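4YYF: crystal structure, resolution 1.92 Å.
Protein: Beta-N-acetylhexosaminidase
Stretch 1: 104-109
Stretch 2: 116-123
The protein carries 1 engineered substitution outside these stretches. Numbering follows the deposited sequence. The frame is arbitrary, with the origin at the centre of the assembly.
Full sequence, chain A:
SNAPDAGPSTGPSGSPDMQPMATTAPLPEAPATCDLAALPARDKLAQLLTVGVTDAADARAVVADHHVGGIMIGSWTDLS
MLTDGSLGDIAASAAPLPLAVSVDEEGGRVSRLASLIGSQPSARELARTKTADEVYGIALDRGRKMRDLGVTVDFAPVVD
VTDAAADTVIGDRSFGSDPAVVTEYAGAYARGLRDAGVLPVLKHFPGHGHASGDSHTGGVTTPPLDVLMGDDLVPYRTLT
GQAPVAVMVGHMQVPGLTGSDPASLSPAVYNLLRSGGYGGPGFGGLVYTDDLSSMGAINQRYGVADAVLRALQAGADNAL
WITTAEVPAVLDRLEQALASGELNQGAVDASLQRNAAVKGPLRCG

Stretch 1, residues 104-109: DEEGGR
Stretch 2 116-123: LIGSQPSA

The contact between residues 104-109 and 116-123 is small, burying 256 Å² with both sides summed, and it centres on Gln-120, with Gly-108 and Ile-117 next in the area each has covered by the other stretch. Stretch 1 runs as a short strand over 105-107 and then passes into a loop. Stretch 2 starts at the end of a helix, which covers 116-117, and continues as an extended loop until a new helix starts at Ala-123. Measured from CA to CA, the 105-to-108 and 117-to-122 directions lie 53° apart, so the segments advance in broadly the same sense while crossing obliquely. The register is set by Gly-107 CA to Gln-120 CA at 4.9 Å and by Gly-108 CA to Ser-122 CA at 3.7 Å.

Gln-120 has an extended backbone (phi/psi -134/145) and bonds through both main chain and side chain. Its carbonyl O accepts a hydrogen bond from Gly-108 N at 2.8 Å, with an N-H...O angle of 153°. Its CA-to-CB bond points sideways, but chi1 175° (t), chi2 -152° (t) and chi3 -80° bring the amide end nearer to stretch 1. There Gln-120 NE2 donates to Glu-106 O at 2.9 Å (133°) and to Pro-121 O, within its own stretch, also at 2.9 Å (170°). The angles make the second bond the straighter one. One amide nitrogen thus ties the strand carbonyl to the loop carbonyl.

The glycines make this closeness possible. At Gly-107 (phi/psi 103/170), an ideal CB would point toward stretch 2 and lie 1.9 Å from Gln-120 NE2, a clash; its backbone angles alone also call for glycine. With no side chain there, Gly-107 CA approaches Gln-120 NE2 to 3.4 Å. Gly-108 (62/-124) has a positive phi that favours glycine, and its ideal CB would clash with Ser-122 CA at 2.6 Å. Its bare CA instead sits 3.7 Å from Ser-122 N.

Ile-117 supplies the apolar part. Its phi/psi is -112/0, its CA-to-CB bond points toward stretch 1, and chi1 71° (p) with chi2 169° (t) carries CD1 to 3.9 Å from Glu-105 CG, a van der Waals contact with the aliphatic part of the acid. Glu-105 adopts chi1 -174° (t), chi2 44° (p) and chi3 -109°. Gly-118 (93/160) then leaves helical geometry with positive phi, turning the chain into the loop.

Two waters extend the polar network. Water 1 lies between the two side chains, 2.7 Å from Glu-105 OE1 and 3.2 Å from Gln-120 OE1, placed to donate to either. Water 2 donates to Gly-107 O at 3.0 Å and accepts from Ala-123 N at 3.0 Å, joining the strand's last carbonyl to the new helix. Ser-122 (-61/162, chi1 67°, p) occupies the N-cap position of that helix, its side chain capping a backbone N just past the stretch.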

# COMPACT_ATOMS: atom_id res chain seq x y z
N ASP A 104 5.17 -6.92 1.98
CA ASP A 104 6.33 -6.08 1.72
C ASP A 104 7.47 -6.93 1.15
O ASP A 104 8.25 -7.51 1.89
CB ASP A 104 6.85 -5.43 3.01
CG ASP A 104 6.12 -4.15 3.38
OD1 ASP A 104 5.36 -3.61 2.54
OD2 ASP A 104 6.31 -3.68 4.53
N GLU A 105 7.59 -6.99 -0.17
CA GLU A 105 8.67 -7.77 -0.78
C GLU A 105 9.49 -6.87 -1.71
O GLU A 105 9.27 -6.84 -2.93
CB GLU A 105 8.09 -8.99 -1.50
CG GLU A 105 9.11 -9.95 -2.07
CD GLU A 105 10.25 -10.25 -1.11
OE1 GLU A 105 11.38 -9.77 -1.36
OE2 GLU A 105 10.03 -10.97 -0.11
N GLU A 106 10.42 -6.12 -1.12
CA GLU A 106 11.24 -5.12 -1.82
C GLU A 106 12.61 -5.67 -2.17
O GLU A 106 13.23 -5.24 -3.14
CB GLU A 106 11.45 -3.88 -0.93
CG GLU A 106 10.16 -3.20 -0.47
CD GLU A 106 10.40 -2.16 0.61
OE1 GLU A 106 11.53 -1.60 0.67
OE2 GLU A 106 9.47 -1.91 1.41
N GLY A 107 13.09 -6.60 -1.34
CA GLY A 107 14.45 -7.10 -1.45
C GLY A 107 15.28 -6.46 -0.35
O GLY A 107 14.83 -5.53 0.31
N GLY A 108 16.50 -6.96 -0.16
CA GLY A 108 17.38 -6.39 0.85
C GLY A 108 16.83 -6.51 2.26
O GLY A 108 16.53 -7.62 2.73
N ARG A 109 16.69 -5.38 2.95
CA ARG A 109 16.25 -5.38 4.34
C ARG A 109 14.76 -5.65 4.51
O ARG A 109 14.30 -5.99 5.60
CB ARG A 109 16.62 -4.05 5.01
CG ARG A 109 18.11 -3.95 5.39
CD ARG A 109 18.41 -2.62 6.07
NE ARG A 109 17.94 -1.53 5.23
CZ ARG A 109 17.23 -0.49 5.66
NH1 ARG A 109 16.93 -0.37 6.95
NH2 ARG A 109 16.84 0.44 4.79
N LEU A 116 11.37 -18.26 1.16
CA LEU A 116 10.70 -19.08 0.15
C LEU A 116 11.09 -18.73 -1.28
O LEU A 116 11.09 -19.59 -2.16
CB LEU A 116 9.17 -18.96 0.29
CG LEU A 116 8.55 -19.55 1.56
CD1 LEU A 116 7.10 -19.07 1.71
CD2 LEU A 116 8.59 -21.06 1.53
N ILE A 117 11.40 -17.47 -1.54
CA ILE A 117 11.66 -17.07 -2.92
C ILE A 117 13.12 -16.69 -3.18
O ILE A 117 13.48 -16.33 -4.31
CB ILE A 117 10.70 -15.96 -3.43
CG1 ILE A 117 11.00 -14.61 -2.76
CG2 ILE A 117 9.23 -16.38 -3.24
CD1 ILE A 117 10.25 -13.43 -3.43
N GLY A 118 13.95 -16.76 -2.14
CA GLY A 118 15.35 -16.40 -2.25
C GLY A 118 15.57 -14.95 -1.86
O GLY A 118 14.64 -14.15 -1.89
N SER A 119 16.79 -14.59 -1.51
CA SER A 119 17.05 -13.19 -1.20
C SER A 119 17.43 -12.40 -2.47
O SER A 119 17.83 -12.97 -3.48
CB SER A 119 18.15 -13.07 -0.15
OG SER A 119 19.38 -13.50 -0.69
N GLN A 120 17.28 -11.09 -2.39
CA GLN A 120 17.61 -10.19 -3.49
C GLN A 120 18.39 -9.04 -2.86
O GLN A 120 18.11 -8.67 -1.71
CB GLN A 120 16.32 -9.67 -4.12
CG GLN A 120 16.47 -8.62 -5.21
CD GLN A 120 15.27 -7.72 -5.29
OE1 GLN A 120 14.24 -8.09 -5.87
NE2 GLN A 120 15.37 -6.55 -4.68
N PRO A 121 19.38 -8.49 -3.58
CA PRO A 121 20.04 -7.28 -3.07
C PRO A 121 19.03 -6.14 -2.84
O PRO A 121 17.94 -6.13 -3.42
CB PRO A 121 21.00 -6.91 -4.21
CG PRO A 121 21.31 -8.22 -4.86
CD PRO A 121 20.02 -9.00 -4.81
N SER A 122 19.40 -5.19 -2.00
CA SER A 122 18.56 -4.02 -1.76
C SER A 122 18.36 -3.24 -3.06
O SER A 122 19.13 -3.40 -4.01
CB SER A 122 19.25 -3.10 -0.76
OG SER A 122 20.43 -2.57 -1.36
N ALA A 123 17.35 -2.38 -3.08
CA ALA A 123 17.07 -1.51 -4.22
C ALA A 123 18.30 -0.71 -4.62
O ALA A 123 18.60 -0.54 -5.80
CB ALA A 123 15.92 -0.55 -3.88
O HOH W 1 11.88 -8.73 -3.82
O HOH W 2 15.34 -2.78 -0.83